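Local atomic coordinates of ABC transporter, ATP binding protein (Sulfolobus solfataricus, PDB entry 1OXX), a protein that powers glucose uptake as the ATP-hydrolysing, energy-coupling subunit of an archaeal ABC transporter. Residues 4-9 against 49-54; 10-13 against 18-21; 24-29 against 34-39; 59-62 against 67-70. The protein carries 1 engineered substitution. All coordinates share one frame; numbering follows the deposited sequence. Where two conformers were deposited one is given.

Contact 1: residues 4-9 against 49-54; sequences IIVKNV and RIIAGL
I4, V6 and V9 meet I50 and I51 in a buried, wholly apolar contact between a strand of the antiparallel sheet and the last turn of helix 41-52, whose first turn belongs to the P-loop. No hydrogen bond crosses it; methyl groups do all the touching. The closest approach is V6 CG2 to I51 CD1, 4.1 Å, where the two side chains cross at about a right angle. I51 starts out along the flank of the helix, but with CG1 anti to its carbonyl carbon (chi1 -54°) and a second bend at chi2 its CD1 swings in to the strand. The same methyl also reaches I4, with CD1 of I51 4.4 Å from CG2 of I4. In an ABC-ATPase this is where the antiparallel beta subdomain leans on the nucleotide-binding core, and I51 spans the two: L62 touches it from the sheet, L161 and L163 from the parallel core strands. Farther along the strand, V9 CG1 meets I50 CD1 at 4.4 Å. N8 and V9 both face V24, a G1 beta bulge at the corner where the chain turns after strand 4-7. The helix stops here in a Schellman motif: G53, at positive phi, is the C' residue, and L54 N bonds to R49 O at 2.9 Å, with a weak bond from G53 N to I50 O. R82 takes up carbonyl oxygens of I50 and I51 through its NH1.

Contact 2: residues 10-13 against 18-21; sequences SKVF and VVAL
F13 and A20 meet across this antiparallel hairpin: the alanine methyl sits at the edge of the phenyl ring, near its plane, with A20 CB 3.8 Å from F13 CE1. F13 CG lies anti to its own carbonyl carbon (chi1 -67°), which brings the CD1-CE1 edge to the alanine. On the same face F13 CB stands 4.3 Å from V18 CB. The other face carries V12 and V19, whose side chains cross obliquely, V12 CG1 lying 4.1 Å from V19 CG2. A20 belongs to a classic beta bulge in which A20 and L21 both face K11. K11 O therefore accepts two N-H groups, that of L21 in the carbonyl plane on a lone pair and that of A20 almost straight out from the oxygen, the latter N to O distance being 2.8 Å with a bent N-H...O angle of 133°. Beyond the bulge F13 N bonds V18 O at 2.8 Å, while V18 N bonds F13 O from above the carbonyl plane. K11 leads away from the hairpin to a salt bridge between its NZ and D55. Strands 4-13 and 18-28 thus form a hairpin set against helix 41-52, where K11 and F13 touch T46 and L21 touches I50.

Contact 3: residues 24-29 against 34-39; sequences VNINIE and FGILGP
F34 projects from its strand across to I26 and I28, and the contact can be read along its side chain. CB lies beside I28, 4.2 Å from I28 CG2. With CG anti to the backbone N (chi1 -163°), the ring then turns one face to the isoleucine: CG has both I28 CG1 and I28 CD1 as neighbours, and CG1 stands over that face, offset toward the rim. CD2 is 4.0 Å from I28 CD1, and the two side chains cross at about a right angle. Farther out the ring changes partner. CE2 comes to I26 CD1, whereas CE1 and CZ meet I26 CG2, the closest approach being CZ to CG2 at 3.7 Å. The two strands run at 152° to each other, yet their axes stay 9.8 Å apart and no hydrogen bond joins them. They belong to different sheets: 24-28 edges the antiparallel sheet, while 33-37 is an inner strand of the mixed core sheet and leads into the Walker A P-loop, consistent with the ATP-binding role inferred for residues 40-46. Beyond the ring, I36 CD1 lies in plane at its edge and touches I26 CD1 at 4.3 Å. From strand 193-198, T193 touches I28 and L195 touches F34 and I36.

Contact 4: residues 59-62 against 67-70; sequences TGEL and RLVA
L62 and V69 make the tight part of this hairpin contact. With CG1 of V69 anti to the carbonyl carbon (chi1 -60°), its CG2 falls between the backbone N and the carbonyl carbon and is turned to the partner strand, where it stands 3.6 Å from L62 CG and 3.3 Å from L62 O. The two side chains cross at a slant, and L62 CD2 also lies against the same methyl. Two backbone bonds join the strands: V69 N to L62 O at 2.9 Å, in the carbonyl plane, and L62 N to A70 O at 3.0 Å. V69 and A70 both face L62, a classic beta bulge in strand 67-71. L62 is also touched by I4 and V6 of the adjacent strand and by I50 and I51 of helix 41-52. Whereas L62 and V69 are buried, L68 and E61 are partly exposed. L68 reaches back with one methyl, CD1 lying 3.8 Å from E61 CB. The E61 carboxylate bends away to N72, where OE2 is hydrogen-bonded to ND2, and exposed R67 turns to a salt bridge with D65. Cohesion across the hairpin comes from two main-chain bonds and the packing of buried L62 against V69; the charged ends of E61 and R67 find their polar partners, N72 and D65, outside the strand pair, so the contact itself is held by main-chain bonds and apolar packing.

How the contacts relate
Contacts 1, 2 and 4 share the antiparallel sheet, and contact 3 ties its edge strand to the mixed core sheet. I50 couples contacts 1 and 2: its CD1 lies 4.0 Å from L21 CD1. Contacts 1 and 4, centres about 7 Å apart, are joined by K7 N to E61 O at 2.9 Å, while I4 O to I28 N at 2.8 Å links contacts 1 and 3. Contacts 3 and 4 do not touch, their nearest atoms being about 6 Å apart. Contacts 1, 2 and 3 come near the inferred ATP-binding residues: the side chains of I50 and K11 each lie about 4 Å from that of T46, and that of I36 about 4 Å from that of K44, whereas the side chain of L62 stays about 11 Å from that of T46.

Contact 1: residues 4-9 against 49-54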
loop_
_atom_site.group_PDB
_atom_site.type_symbol
_atom_site.label_atom_id
_atom_site.label_comp_id
_atom_site.label_asym_id
_atom_site.label_seq_id
_atom_site.Cartn_x
_atom_site.Cartn_y
_atom_site.Cartn_z
ATOM N N ILE A 4 -8.630 3.978 -16.998
ATOM C CA ILE A 4 -7.922 2.744 -17.275
ATOM C C ILE A 4 -8.857 1.563 -17.092
ATOM O O ILE A 4 -9.404 1.356 -15.987
ATOM C CB ILE A 4 -6.715 2.581 -16.356
ATOM C CG1 ILE A 4 -5.832 3.838 -16.376
ATOM C CG2 ILE A 4 -5.906 1.346 -16.757
ATOM C CD1 ILE A 4 -5.255 4.185 -17.724
ATOM N N ILE A 5 -9.042 0.780 -18.145
ATOM C CA ILE A 5 -9.856 -0.427 -18.085
ATOM C C ILE A 5 -8.924 -1.613 -18.174
ATOM O O ILE A 5 -8.250 -1.798 -19.184
ATOM C CB ILE A 5 -10.899 -0.537 -19.225
ATOM C CG1 ILE A 5 -11.961 0.548 -19.095
ATOM C CG2 ILE A 5 -11.547 -1.915 -19.201
ATOM C CD1 ILE A 5 -13.041 0.447 -20.162
ATOM N N VAL A 6 -8.892 -2.398 -17.099
ATOM C CA VAL A 6 -8.130 -3.627 -16.996
ATOM C C VAL A 6 -9.163 -4.739 -17.163
ATOM O O VAL A 6 -9.997 -4.907 -16.286
ATOM C CB VAL A 6 -7.442 -3.717 -15.630
ATOM C CG1 VAL A 6 -6.624 -4.997 -15.508
ATOM C CG2 VAL A 6 -6.554 -2.511 -15.404
ATOM N N LYS A 7 -9.125 -5.453 -18.282
ATOM C CA LYS A 7 -10.140 -6.461 -18.615
ATOM C C LYS A 7 -9.581 -7.882 -18.681
ATOM O O LYS A 7 -8.786 -8.213 -19.570
ATOM C CB LYS A 7 -10.788 -6.106 -19.954
ATOM C CG LYS A 7 -12.005 -6.952 -20.277
ATOM C CD LYS A 7 -13.170 -6.565 -19.404
ATOM C CE LYS A 7 -14.338 -7.542 -19.566
ATOM N NZ LYS A 7 -15.561 -7.071 -18.845
ATOM N N ASN A 8 -9.974 -8.709 -17.710
ATOM C CA ASN A 8 -9.515 -10.090 -17.612
ATOM C C ASN A 8 -8.019 -10.252 -17.806
ATOM O O ASN A 8 -7.567 -11.137 -18.534
ATOM C CB ASN A 8 -10.254 -10.966 -18.630
ATOM C CG ASN A 8 -11.739 -10.948 -18.436
ATOM O OD1 ASN A 8 -12.495 -10.756 -19.386
ATOM N ND2 ASN A 8 -12.172 -11.163 -17.205
ATOM N N VAL A 9 -7.240 -9.409 -17.154
ATOM C CA VAL A 9 -5.804 -9.460 -17.360
ATOM C C VAL A 9 -5.116 -10.552 -16.555
ATOM O O VAL A 9 -5.216 -10.605 -15.329
ATOM C CB VAL A 9 -5.177 -8.141 -17.046
ATOM C CG1 VAL A 9 -3.678 -8.278 -16.863
ATOM C CG2 VAL A 9 -5.543 -7.132 -18.171
ATOM N N ARG A 49 4.022 -2.863 -14.353
ATOM C CA ARG A 49 4.744 -2.899 -15.614
ATOM C C ARG A 49 3.771 -3.051 -16.786
ATOM O O ARG A 49 4.005 -2.509 -17.863
ATOM C CB ARG A 49 5.775 -4.033 -15.607
ATOM C CG ARG A 49 7.006 -3.705 -14.793
ATOM C CD ARG A 49 7.987 -4.845 -14.642
ATOM N NE ARG A 49 8.693 -5.185 -15.869
ATOM C CZ ARG A 49 9.741 -4.518 -16.329
ATOM N NH1 ARG A 49 10.210 -3.481 -15.663
ATOM N NH2 ARG A 49 10.334 -4.907 -17.450
ATOM N N ILE A 50 2.682 -3.785 -16.571
ATOM C CA ILE A 50 1.671 -3.920 -17.610
ATOM C C ILE A 50 0.963 -2.584 -17.826
ATOM O O ILE A 50 0.710 -2.180 -18.972
ATOM C CB ILE A 50 0.706 -5.061 -17.272
ATOM C CG1 ILE A 50 1.410 -6.386 -17.522
ATOM C CG2 ILE A 50 -0.551 -4.975 -18.107
ATOM C CD1 ILE A 50 0.638 -7.611 -17.081
ATOM N N ILE A 51 0.614 -1.884 -16.749
ATOM C CA ILE A 51 0.006 -0.558 -16.930
ATOM C C ILE A 51 0.988 0.391 -17.637
ATOM O O ILE A 51 0.571 1.189 -18.468
ATOM C CB ILE A 51 -0.462 0.046 -15.581
ATOM C CG1 ILE A 51 -1.390 -0.908 -14.831
ATOM C CG2 ILE A 51 -1.123 1.391 -15.806
ATOM C CD1 ILE A 51 -2.619 -1.327 -15.600
ATOM N N ALA A 52 2.275 0.291 -17.321
ATOM C CA ALA A 52 3.267 1.184 -17.933
ATOM C C ALA A 52 3.533 0.849 -19.390
ATOM O O ALA A 52 3.888 1.718 -20.181
ATOM C CB ALA A 52 4.563 1.147 -17.154
ATOM N N GLY A 53 3.363 -0.411 -19.757
ATOM C CA GLY A 53 3.649 -0.842 -21.111
ATOM C C GLY A 53 5.036 -1.468 -21.214
ATOM O O GLY A 53 5.526 -1.724 -22.313
ATOM N N LEU A 54 5.663 -1.718 -20.071
ATOM C CA LEU A 54 6.973 -2.382 -20.018
ATOM C C LEU A 54 6.808 -3.899 -20.119
ATOM O O LEU A 54 7.774 -4.645 -20.337
ATOM C CB LEU A 54 7.719 -1.994 -18.740
ATOM C CG LEU A 54 8.071 -0.505 -18.657
ATOM C CD1 LEU A 54 8.551 -0.132 -17.276
ATOM C CD2 LEU A 54 9.120 -0.159 -19.710
#

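Contact 2: residues 10-13 against 18-21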
loop_
_atom_site.group_PDB
_atom_site.type_symbol
_atom_site.label_atom_id
_atom_site.label_comp_id
_atom_site.label_asym_id
_atom_site.label_seq_id
_atom_site.Cartn_x
_atom_site.Cartn_y
_atom_site.Cartn_z
ATOM N N SER A 10 -4.422 -11.434 -17.274
ATOM C CA SER A 10 -3.619 -12.468 -16.652
ATOM C C SER A 10 -2.191 -12.352 -17.163
ATOM O O SER A 10 -1.944 -11.829 -18.246
ATOM C CB SER A 10 -4.176 -13.839 -16.995
ATOM O OG SER A 10 -5.463 -14.019 -16.441
ATOM N N LYS A 11 -1.246 -12.828 -16.365
ATOM C CA LYS A 11 0.158 -12.800 -16.735
ATOM C C LYS A 11 0.803 -14.055 -16.156
ATOM O O LYS A 11 0.703 -14.316 -14.956
ATOM C CB LYS A 11 0.869 -11.557 -16.193
ATOM C CG LYS A 11 2.328 -11.482 -16.591
ATOM C CD LYS A 11 2.496 -11.408 -18.088
ATOM C CE LYS A 11 3.952 -11.323 -18.478
ATOM N NZ LYS A 11 4.083 -11.238 -19.950
ATOM N N VAL A 12 1.422 -14.841 -17.031
ATOM C CA VAL A 12 2.125 -16.037 -16.619
ATOM C C VAL A 12 3.597 -15.928 -16.966
ATOM O O VAL A 12 3.993 -15.173 -17.865
ATOM C CB VAL A 12 1.542 -17.308 -17.275
ATOM C CG1 VAL A 12 0.052 -17.388 -17.050
ATOM C CG2 VAL A 12 1.878 -17.357 -18.749
ATOM N N PHE A 13 4.404 -16.654 -16.207
ATOM C CA PHE A 13 5.826 -16.795 -16.464
ATOM C C PHE A 13 6.144 -18.291 -16.466
ATOM O O PHE A 13 5.279 -19.117 -16.158
ATOM C CB PHE A 13 6.642 -16.081 -15.388
ATOM C CG PHE A 13 6.484 -14.586 -15.397
ATOM C CD1 PHE A 13 5.761 -13.947 -14.405
ATOM C CD2 PHE A 13 7.050 -13.823 -16.400
ATOM C CE1 PHE A 13 5.612 -12.565 -14.409
ATOM C CE2 PHE A 13 6.901 -12.444 -16.408
ATOM C CZ PHE A 13 6.188 -11.819 -15.412
ATOM N N VAL A 18 3.993 -20.420 -13.531
ATOM C CA VAL A 18 3.748 -19.365 -12.559
ATOM C C VAL A 18 2.688 -18.413 -13.099
ATOM O O VAL A 18 2.822 -17.898 -14.207
ATOM C CB VAL A 18 5.031 -18.572 -12.292
ATOM C CG1 VAL A 18 4.721 -17.327 -11.478
ATOM C CG2 VAL A 18 6.059 -19.454 -11.600
ATOM N N VAL A 19 1.622 -18.213 -12.332
ATOM C CA VAL A 19 0.549 -17.303 -12.705
ATOM C C VAL A 19 0.639 -16.092 -11.790
ATOM O O VAL A 19 0.212 -16.135 -10.634
ATOM C CB VAL A 19 -0.819 -17.970 -12.610
ATOM C CG1 VAL A 19 -1.911 -16.979 -12.983
ATOM C CG2 VAL A 19 -0.873 -19.196 -13.516
ATOM N N ALA A 20 1.236 -15.031 -12.310
ATOM C CA ALA A 20 1.494 -13.837 -11.516
ATOM C C ALA A 20 0.241 -12.993 -11.314
ATOM O O ALA A 20 0.063 -12.357 -10.266
ATOM C CB ALA A 20 2.582 -13.010 -12.176
ATOM N N LEU A 21 -0.598 -12.951 -12.345
ATOM C CA LEU A 21 -1.881 -12.269 -12.285
ATOM C C LEU A 21 -2.924 -13.169 -12.918
ATOM O O LEU A 21 -2.708 -13.715 -14.011
ATOM C CB LEU A 21 -1.844 -10.932 -13.027
ATOM C CG LEU A 21 -0.865 -9.881 -12.532
ATOM C CD1 LEU A 21 -0.808 -8.758 -13.546
ATOM C CD2 LEU A 21 -1.269 -9.370 -11.168
#

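Contact 3: residues 24-29 against 34-39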
loop_
_atom_site.group_PDB
_atom_site.type_symbol
_atom_site.label_atom_id
_atom_site.label_comp_id
_atom_site.label_asym_id
_atom_site.label_seq_id
_atom_site.Cartn_x
_atom_site.Cartn_y
_atom_site.Cartn_z
ATOM N N VAL A 24 -7.572 -10.305 -13.650
ATOM C CA VAL A 24 -7.756 -9.067 -12.913
ATOM C C VAL A 24 -8.658 -8.114 -13.683
ATOM O O VAL A 24 -8.438 -7.844 -14.865
ATOM C CB VAL A 24 -6.418 -8.397 -12.618
ATOM C CG1 VAL A 24 -6.629 -7.048 -11.957
ATOM C CG2 VAL A 24 -5.551 -9.286 -11.749
ATOM N N ASN A 25 -9.686 -7.619 -13.010
ATOM C CA ASN A 25 -10.631 -6.691 -13.599
ATOM C C ASN A 25 -10.795 -5.442 -12.721
ATOM O O ASN A 25 -11.212 -5.546 -11.567
ATOM C CB ASN A 25 -11.985 -7.361 -13.790
ATOM C CG ASN A 25 -11.977 -8.368 -14.928
ATOM O OD1 ASN A 25 -12.022 -7.984 -16.091
ATOM N ND2 ASN A 25 -11.885 -9.663 -14.592
ATOM N N ILE A 26 -10.441 -4.276 -13.263
ATOM C CA ILE A 26 -10.565 -2.999 -12.571
ATOM C C ILE A 26 -10.861 -1.920 -13.586
ATOM O O ILE A 26 -10.283 -1.924 -14.666
ATOM C CB ILE A 26 -9.248 -2.572 -11.888
ATOM C CG1 ILE A 26 -8.545 -3.725 -11.204
ATOM C CG2 ILE A 26 -9.517 -1.449 -10.902
ATOM C CD1 ILE A 26 -7.143 -3.357 -10.728
ATOM N N ASN A 27 -11.784 -1.026 -13.238
ATOM C CA ASN A 27 -12.061 0.163 -14.031
ATOM C C ASN A 27 -11.643 1.357 -13.185
ATOM O O ASN A 27 -12.311 1.691 -12.189
ATOM C CB ASN A 27 -13.543 0.292 -14.400
ATOM C CG ASN A 27 -14.076 -0.903 -15.168
ATOM O OD1 ASN A 27 -13.384 -1.479 -16.012
ATOM N ND2 ASN A 27 -15.345 -1.250 -14.920
ATOM N N ILE A 28 -10.509 1.974 -13.517
ATOM C CA ILE A 28 -9.984 3.135 -12.790
ATOM C C ILE A 28 -10.442 4.390 -13.498
ATOM O O ILE A 28 -10.235 4.543 -14.695
ATOM C CB ILE A 28 -8.439 3.076 -12.744
ATOM C CG1 ILE A 28 -7.995 1.801 -12.029
ATOM C CG2 ILE A 28 -7.872 4.288 -12.037
ATOM C CD1 ILE A 28 -6.496 1.564 -12.053
ATOM N N GLU A 29 -11.085 5.284 -12.758
ATOM C CA GLU A 29 -11.670 6.473 -13.353
ATOM C C GLU A 29 -10.663 7.591 -13.554
ATOM O O GLU A 29 -9.593 7.621 -12.955
ATOM C CB GLU A 29 -12.822 6.962 -12.473
ATOM C CG GLU A 29 -13.979 5.972 -12.398
ATOM C CD GLU A 29 -14.588 5.641 -13.755
ATOM O OE1 GLU A 29 -14.622 6.520 -14.637
ATOM O OE2 GLU A 29 -15.032 4.484 -13.950
ATOM N N PHE A 34 -5.745 5.511 -7.172
ATOM C CA PHE A 34 -5.943 4.096 -6.949
ATOM C C PHE A 34 -4.685 3.442 -6.425
ATOM O O PHE A 34 -3.592 3.705 -6.903
ATOM C CB PHE A 34 -6.378 3.406 -8.239
ATOM C CG PHE A 34 -6.980 2.059 -8.032
ATOM C CD1 PHE A 34 -8.337 1.926 -7.805
ATOM C CD2 PHE A 34 -6.214 0.920 -8.071
ATOM C CE1 PHE A 34 -8.893 0.702 -7.613
ATOM C CE2 PHE A 34 -6.779 -0.324 -7.864
ATOM C CZ PHE A 34 -8.121 -0.422 -7.641
ATOM N N GLY A 35 -4.846 2.588 -5.437
ATOM C CA GLY A 35 -3.719 1.848 -4.915
ATOM C C GLY A 35 -3.871 0.341 -5.025
ATOM O O GLY A 35 -4.979 -0.183 -5.112
ATOM N N ILE A 36 -2.736 -0.353 -5.029
ATOM C CA ILE A 36 -2.710 -1.801 -4.950
ATOM C C ILE A 36 -1.815 -2.215 -3.771
ATOM O O ILE A 36 -0.667 -1.737 -3.646
ATOM C CB ILE A 36 -2.177 -2.437 -6.265
ATOM C CG1 ILE A 36 -3.076 -2.118 -7.472
ATOM C CG2 ILE A 36 -2.052 -3.913 -6.111
ATOM C CD1 ILE A 36 -4.331 -2.938 -7.532
ATOM N N LEU A 37 -2.361 -3.064 -2.903
ATOM C CA LEU A 37 -1.661 -3.678 -1.784
ATOM C C LEU A 37 -1.601 -5.185 -2.014
ATOM O O LEU A 37 -2.521 -5.737 -2.612
ATOM C CB LEU A 37 -2.435 -3.469 -0.481
ATOM C CG LEU A 37 -2.367 -2.051 0.096
ATOM C CD1 LEU A 37 -3.365 -1.879 1.246
ATOM C CD2 LEU A 37 -0.965 -1.639 0.532
ATOM N N GLY A 38 -0.556 -5.867 -1.520
ATOM C CA GLY A 38 -0.457 -7.319 -1.628
ATOM C C GLY A 38 0.859 -7.911 -1.131
ATOM O O GLY A 38 1.822 -7.176 -0.990
ATOM N N PRO A 39 0.890 -9.220 -0.870
ATOM C CA PRO A 39 2.107 -9.881 -0.369
ATOM C C PRO A 39 3.223 -9.974 -1.398
ATOM O O PRO A 39 4.368 -10.151 -0.993
ATOM C CB PRO A 39 1.635 -11.308 -0.031
ATOM C CG PRO A 39 0.153 -11.264 -0.065
ATOM C CD PRO A 39 -0.229 -10.165 -1.007
#

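Contact 4: residues 59-62 against 67-70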
loop_
_atom_site.group_PDB
_atom_site.type_symbol
_atom_site.label_atom_id
_atom_site.label_comp_id
_atom_site.label_asym_id
_atom_site.label_seq_id
_atom_site.Cartn_x
_atom_site.Cartn_y
_atom_site.Cartn_z
ATOM N N THR A 59 -2.950 -12.936 -21.321
ATOM C CA THR A 59 -4.297 -12.942 -21.846
ATOM C C THR A 59 -5.027 -11.756 -21.250
ATOM O O THR A 59 -4.643 -11.237 -20.186
ATOM C CB THR A 59 -5.023 -14.251 -21.548
ATOM O OG1 THR A 59 -4.992 -14.507 -20.148
ATOM C CG2 THR A 59 -4.285 -15.410 -22.171
ATOM N N GLY A 60 -6.053 -11.295 -21.953
ATOM C CA GLY A 60 -6.807 -10.132 -21.524
ATOM C C GLY A 60 -6.391 -8.851 -22.232
ATOM O O GLY A 60 -5.448 -8.825 -23.025
ATOM N N GLU A 61 -7.068 -7.766 -21.883
ATOM C CA GLU A 61 -6.906 -6.500 -22.577
ATOM C C GLU A 61 -6.773 -5.312 -21.629
ATOM O O GLU A 61 -7.328 -5.321 -20.534
ATOM C CB GLU A 61 -8.118 -6.285 -23.483
ATOM C CG GLU A 61 -8.331 -7.416 -24.493
ATOM C CD GLU A 61 -9.128 -8.592 -23.941
ATOM O OE1 GLU A 61 -10.124 -8.365 -23.216
ATOM O OE2 GLU A 61 -8.769 -9.749 -24.246
ATOM N N LEU A 62 -6.072 -4.283 -22.091
ATOM C CA LEU A 62 -5.873 -3.065 -21.321
ATOM C C LEU A 62 -6.194 -1.868 -22.196
ATOM O O LEU A 62 -5.681 -1.778 -23.303
ATOM C CB LEU A 62 -4.423 -3.000 -20.855
ATOM C CG LEU A 62 -4.002 -1.766 -20.048
ATOM C CD1 LEU A 62 -4.741 -1.722 -18.731
ATOM C CD2 LEU A 62 -2.499 -1.751 -19.816
ATOM N N ARG A 67 -8.823 3.385 -25.926
ATOM C CA ARG A 67 -7.774 2.933 -26.816
ATOM C C ARG A 67 -7.154 1.653 -26.270
ATOM O O ARG A 67 -6.730 1.598 -25.122
ATOM C CB ARG A 67 -6.718 4.024 -27.074
ATOM C CG ARG A 67 -7.328 5.405 -26.811
ATOM C CD ARG A 67 -6.305 6.557 -26.799
ATOM N NE ARG A 67 -5.885 6.834 -25.431
ATOM C CZ ARG A 67 -6.299 7.865 -24.715
ATOM N NH1 ARG A 67 -7.124 8.760 -25.242
ATOM N NH2 ARG A 67 -5.875 8.013 -23.470
ATOM N N LEU A 68 -7.143 0.614 -27.092
ATOM C CA LEU A 68 -6.529 -0.658 -26.715
ATOM C C LEU A 68 -5.009 -0.503 -26.760
ATOM O O LEU A 68 -4.420 -0.274 -27.836
ATOM C CB LEU A 68 -6.990 -1.769 -27.658
ATOM C CG LEU A 68 -6.414 -3.164 -27.419
ATOM C CD1 LEU A 68 -6.973 -3.766 -26.131
ATOM C CD2 LEU A 68 -6.707 -4.056 -28.610
ATOM N N VAL A 69 -4.363 -0.595 -25.603
ATOM C CA VAL A 69 -2.916 -0.419 -25.537
ATOM C C VAL A 69 -2.128 -1.736 -25.445
ATOM O O VAL A 69 -0.929 -1.761 -25.707
ATOM C CB VAL A 69 -2.512 0.538 -24.385
ATOM C CG1 VAL A 69 -3.139 1.905 -24.574
ATOM C CG2 VAL A 69 -2.918 -0.044 -23.041
ATOM N N ALA A 70 -2.788 -2.816 -25.037
ATOM C CA ALA A 70 -2.153 -4.129 -24.985
ATOM C C ALA A 70 -3.227 -5.198 -24.967
ATOM O O ALA A 70 -4.310 -4.986 -24.433
ATOM C CB ALA A 70 -1.251 -4.245 -23.772
#